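Local structure of arginine kinase (Cydia pomonella granulosis virus, 6VVG) at the interface of chains A and B. The protein is the viral protein kinase PK-1, probably a serine/threonine kinase that binds ATP, whose kinase activity relies on side-to-side dimerization centred on the regulatory alpha C helix. Sequence-based numbering; all coordinates share one arbitrary frame. Chains: chain A/B, Arginine kinase.

Contacts 1 and 2 lie along one two-fold symmetric interface between the N-lobes of two kinase copies, with the centres of their C-alpha atoms about 13 Å apart. Strand 76-82 links them: its beginning in chain A enters contact 2, while its later residues A:Val80 and A:Asn82 serve contact 1. Contact 1 is mainly apolar, the helix 4-15 of chain B packing on the sheet of chain A; contact 2 is polar, a histidine facing an aspartate. Because every contact has a twin, strand 76-82 of each copy takes the partner's N-terminal helix and, near its start, the aspartate after the partner's strand, which suits the side-to-side dimer.

Contact 1: the interface of chains A and B. Residues chain A 14, 80, 82, 86, 88; chain B 10, 13-14.
B:Val10, on the N-terminal helix 4-15 of chain B, pushes its two methyl groups into a largely apolar patch on chain A, formed by residues of strands 76-82 and 87-92 with the loop residues A:Leu14 and A:Glu86. CG1 of B:Val10 meets A:Val80 tip to tip, CG1 against CG1 at 3.5 Å, a tight fit. The same methyl of B:Val10 has CD2 of A:Leu14 at 3.7 Å, the leucine crossing it at about a right angle. A:Leu88, from the neighbouring strand, points head-on at B:Val10, its CG lying 3.9 Å from CG2. CG2 of B:Val10 also faces the polar border, where it lies 3.5 Å from the carbonyl O of A:Glu86 and touches the amide nitrogen of A:Asn82. One helix turn on, B:Leu14 slides past A:Val80 in the opposite direction and brings CD1 to 3.4 Å from its CG1, so that this one methyl of A:Val80 is pressed by two residues of the helix. Next to it, B:Glu13 runs antiparallel to A:Asn82; its aliphatic CG, rather than its carboxylate, packs against OD1 at 3.6 Å, and a bend in the chain turns the acid group away from that line. The carboxylate and amide planes stand 81° apart. Behind this first shell, A:Asn82 is fixed from within its own chain. With CG anti to the carbonyl carbon (chi1 -65°), its amide reaches the loop backbone at A:Glu86, which holds the flat group beside B:Val10, ND2 touching the valine, and leaves OD1 directed at B:Glu13. This helix-on-sheet packing contributes to the dimer interface on which kinase activity relies. ND2 of A:Asn82 donates to O of A:Glu86 at 2.8 Å, almost straight at the hydrogen (178°), with the acceptor in the amide plane.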
ATOM      1  N   LEU A  14      -9.070  10.963  20.927  1.00 62.58           N
ATOM      2  CA  LEU A  14      -7.620  10.891  21.032  1.00 54.40           C
ATOM      3  C   LEU A  14      -7.057  11.821  22.098  1.00 40.37           C
ATOM      4  O   LEU A  14      -5.831  11.860  22.270  1.00 52.69           O
ATOM      5  CB  LEU A  14      -6.986  11.205  19.679  1.00 49.34           C
ATOM      6  CG  LEU A  14      -5.513  10.872  19.444  1.00 43.41           C
ATOM      7  CD1 LEU A  14      -5.340   9.558  18.741  1.00 47.21           C
ATOM      8  CD2 LEU A  14      -4.907  12.012  18.615  1.00 43.63           C
ATOM      9  N   VAL A  80      -3.613   8.859  13.235  1.00 15.98           N
ATOM     10  CA  VAL A  80      -3.743  10.240  12.801  1.00 17.80           C
ATOM     11  C   VAL A  80      -2.477  10.582  12.031  1.00 22.04           C
ATOM     12  O   VAL A  80      -1.384  10.603  12.609  1.00 22.90           O
ATOM     13  CB  VAL A  80      -3.941  11.204  13.977  1.00 23.47           C
ATOM     14  CG1 VAL A  80      -4.057  12.625  13.456  1.00 27.88           C
ATOM     15  CG2 VAL A  80      -5.161  10.813  14.790  1.00 23.25           C
ATOM     16  N   ASN A  82      -0.501  13.494   9.821  1.00 18.57           N
ATOM     17  CA  ASN A  82      -0.422  14.922   9.529  1.00 18.57           C
ATOM     18  C   ASN A  82       0.719  15.162   8.552  1.00 25.73           C
ATOM     19  O   ASN A  82       1.847  14.723   8.794  1.00 22.34           O
ATOM     20  CB  ASN A  82      -0.206  15.750  10.800  1.00 23.52           C
ATOM     21  CG  ASN A  82      -1.379  15.678  11.743  1.00 38.39           C
ATOM     22  OD1 ASN A  82      -2.458  16.206  11.460  1.00 45.04           O
ATOM     23  ND2 ASN A  82      -1.180  15.020  12.876  1.00 42.80           N
ATOM     24  N   GLU A  86       3.635  15.502  13.319  1.00 28.11           N
ATOM     25  CA  GLU A  86       3.749  14.131  13.788  1.00 30.50           C
ATOM     26  C   GLU A  86       2.477  13.351  13.477  1.00 27.41           C
ATOM     27  O   GLU A  86       1.379  13.909  13.405  1.00 32.09           O
ATOM     28  CB  GLU A  86       4.009  14.106  15.295  1.00 32.39           C
ATOM     29  CG  GLU A  86       5.254  14.861  15.732  1.00 32.59           C
ATOM     30  CD  GLU A  86       5.549  14.692  17.212  1.00 33.43           C
ATOM     31  OE1 GLU A  86       4.664  15.005  18.034  1.00 38.53           O
ATOM     32  OE2 GLU A  86       6.663  14.245  17.553  1.00 32.36           O
ATOM     33  N   LEU A  88       0.346   9.642  14.566  1.00 21.55           N
ATOM     34  CA  LEU A  88       0.164   8.747  15.696  1.00 21.41           C
ATOM     35  C   LEU A  88      -0.437   7.424  15.249  1.00 18.47           C
ATOM     36  O   LEU A  88      -1.380   7.398  14.457  1.00 17.87           O
ATOM     37  CB  LEU A  88      -0.766   9.370  16.734  1.00 22.15           C
ATOM     38  CG  LEU A  88      -0.499  10.784  17.241  1.00 34.38           C
ATOM     39  CD1 LEU A  88      -1.360  11.056  18.482  1.00 45.42           C
ATOM     40  CD2 LEU A  88       0.968  10.955  17.548  1.00 31.09           C
TER
ATOM     41  N   VAL B  10      -1.362  17.106  18.023  1.00 43.08           N
ATOM     42  CA  VAL B  10      -2.025  16.394  16.933  1.00 39.62           C
ATOM     43  C   VAL B  10      -3.517  16.700  16.944  1.00 27.88           C
ATOM     44  O   VAL B  10      -4.110  17.012  15.907  1.00 40.67           O
ATOM     45  CB  VAL B  10      -1.746  14.882  17.024  1.00 47.65           C
ATOM     46  CG1 VAL B  10      -2.878  14.096  16.387  1.00 48.81           C
ATOM     47  CG2 VAL B  10      -0.407  14.563  16.355  1.00 34.59           C
ATOM     48  N   GLU B  13      -4.027  20.459  15.750  1.00 36.30           N
ATOM     49  CA  GLU B  13      -3.941  20.692  14.312  1.00 38.33           C
ATOM     50  C   GLU B  13      -5.269  20.390  13.628  1.00 43.30           C
ATOM     51  O   GLU B  13      -5.750  21.170  12.800  1.00 35.02           O
ATOM     52  CB  GLU B  13      -2.816  19.837  13.724  1.00 50.88           C
ATOM     53  CG  GLU B  13      -2.848  19.674  12.215  1.00 58.12           C
ATOM     54  CD  GLU B  13      -2.367  20.908  11.471  1.00 53.36           C
ATOM     55  OE1 GLU B  13      -2.221  21.968  12.112  1.00 49.45           O
ATOM     56  OE2 GLU B  13      -2.127  20.817  10.246  1.00 43.72           O
ATOM     57  N   LEU B  14      -5.870  19.248  13.957  1.00 34.80           N
ATOM     58  CA  LEU B  14      -7.116  18.856  13.310  1.00 40.23           C
ATOM     59  C   LEU B  14      -8.296  19.714  13.743  1.00 36.48           C
ATOM     60  O   LEU B  14      -9.265  19.836  12.989  1.00 32.20           O
ATOM     61  CB  LEU B  14      -7.421  17.398  13.607  1.00 40.60           C
ATOM     62  CG  LEU B  14      -6.484  16.415  12.917  1.00 46.84           C
ATOM     63  CD1 LEU B  14      -6.029  15.318  13.873  1.00 50.10           C
ATOM     64  CD2 LEU B  14      -7.177  15.832  11.691  1.00 39.77           C
TER

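Contact 2: the interface of chains A and B. Residues chain A 76-77; chain B 81-83.
A:His77 and B:Asp83 form the polar core of this interface patch, where the beginning of strand 76-82 in chain A meets the residue that follows the same strand in chain B. Two direct hydrogen bonds join them. The backbone N of B:Asp83 donates to the carbonyl O of A:His77 at 3.1 Å. The second uses side chains: ND1 of the imidazole gives its hydrogen to the carboxylate OD2 of B:Asp83 at 2.9 Å. The bond is bent, 136° at the hydrogen; the nitrogen meets OD2 from above the carboxylate plane, and OD2 lies out of the ring plane. Ring and carboxylate stand almost perpendicular, 84° apart. B:Asp83 has CG between its backbone N and carbonyl carbon (chi1 72°), which also brings OD1 to 3.2 Å from O of A:His77, a close pair of acceptors and not a hydrogen bond.

Water adds a bridge: water 1 lies 3.1 Å from ND1 of A:His77 and 2.8 Å from OD1 of B:Asp83, a route from ND1 to OD1 beside the direct bond to OD2. The acid would be expected to favour a protonated imidazole.

Van der Waals contacts flank the bonds. CB of B:Asp83 rests 3.6 Å from the carbonyl O of A:Leu76, and B:Phe81 turns a ring edge to that oxygen, which lies in the plane of the ring, 3.8 Å from CE2.

By pairing main chain with main chain and imidazole with acid, the site gives the side-to-side dimer a directional polar link that probably helps set the register of the two N-lobes.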
ATOM      1  N   LEU A  76      -4.648  -2.158  14.900  1.00 17.13           N
ATOM      2  CA  LEU A  76      -4.527  -0.706  14.955  1.00 11.56           C
ATOM      3  C   LEU A  76      -5.866  -0.113  15.380  1.00 16.95           C
ATOM      4  O   LEU A  76      -6.880  -0.315  14.704  1.00 15.33           O
ATOM      5  CB  LEU A  76      -4.104  -0.140  13.601  1.00 11.29           C
ATOM      6  CG  LEU A  76      -3.913   1.375  13.543  1.00 17.64           C
ATOM      7  CD1 LEU A  76      -2.640   1.767  14.280  1.00 15.72           C
ATOM      8  CD2 LEU A  76      -3.879   1.869  12.104  1.00 19.38           C
ATOM      9  N   HIS A  77      -5.865   0.632  16.483  1.00 16.75           N
ATOM     10  CA  HIS A  77      -7.100   1.181  17.026  1.00 20.43           C
ATOM     11  C   HIS A  77      -7.356   2.602  16.538  1.00 23.53           C
ATOM     12  O   HIS A  77      -8.477   2.930  16.141  1.00 17.89           O
ATOM     13  CB  HIS A  77      -7.052   1.131  18.553  1.00 24.21           C
ATOM     14  CG  HIS A  77      -7.258  -0.241  19.108  1.00 22.47           C
ATOM     15  ND1 HIS A  77      -8.445  -0.925  18.964  1.00 22.19           N
ATOM     16  CD2 HIS A  77      -6.424  -1.070  19.779  1.00 17.53           C
ATOM     17  CE1 HIS A  77      -8.339  -2.110  19.538  1.00 18.98           C
ATOM     18  NE2 HIS A  77      -7.124  -2.222  20.043  1.00 22.67           N
TER
ATOM     19  N   PHE B  81      -8.040   7.675  11.274  1.00 20.77           N
ATOM     20  CA  PHE B  81      -8.668   6.364  11.226  1.00 16.71           C
ATOM     21  C   PHE B  81      -9.108   5.954  12.624  1.00 14.67           C
ATOM     22  O   PHE B  81      -8.364   6.128  13.596  1.00 16.64           O
ATOM     23  CB  PHE B  81      -7.723   5.303  10.655  1.00 16.30           C
ATOM     24  CG  PHE B  81      -8.248   3.897  10.789  1.00 21.49           C
ATOM     25  CD1 PHE B  81      -9.100   3.366   9.835  1.00 22.90           C
ATOM     26  CD2 PHE B  81      -7.894   3.111  11.872  1.00 24.82           C
ATOM     27  CE1 PHE B  81      -9.588   2.077   9.959  1.00 24.32           C
ATOM     28  CE2 PHE B  81      -8.378   1.824  11.999  1.00 28.75           C
ATOM     29  CZ  PHE B  81      -9.226   1.308  11.043  1.00 23.64           C
ATOM     30  N   ASN B  82     -10.318   5.405  12.711  1.00 17.33           N
ATOM     31  CA  ASN B  82     -10.890   4.899  13.954  1.00 23.17           C
ATOM     32  C   ASN B  82     -11.459   3.517  13.672  1.00 23.32           C
ATOM     33  O   ASN B  82     -12.390   3.385  12.873  1.00 27.13           O
ATOM     34  CB  ASN B  82     -11.987   5.831  14.479  1.00 34.85           C
ATOM     35  CG  ASN B  82     -11.439   6.951  15.335  1.00 39.42           C
ATOM     36  OD1 ASN B  82     -10.714   7.820  14.850  1.00 46.33           O
ATOM     37  ND2 ASN B  82     -11.783   6.939  16.617  1.00 62.34           N
ATOM     38  N   ASP B  83     -10.909   2.488  14.322  1.00 18.83           N
ATOM     39  CA  ASP B  83     -11.373   1.133  14.035  1.00 29.60           C
ATOM     40  C   ASP B  83     -12.819   0.916  14.470  1.00 26.35           C
ATOM     41  O   ASP B  83     -13.480   0.012  13.946  1.00 31.37           O
ATOM     42  CB  ASP B  83     -10.448   0.099  14.687  1.00 29.08           C
ATOM     43  CG  ASP B  83     -10.593   0.039  16.191  1.00 30.21           C
ATOM     44  OD1 ASP B  83     -10.971   1.061  16.799  1.00 44.13           O
ATOM     45  OD2 ASP B  83     -10.320  -1.036  16.766  1.00 33.03           O
TER
HETATM   46  O   HOH W   1     -11.361   0.054  19.404  1.00 40.73           O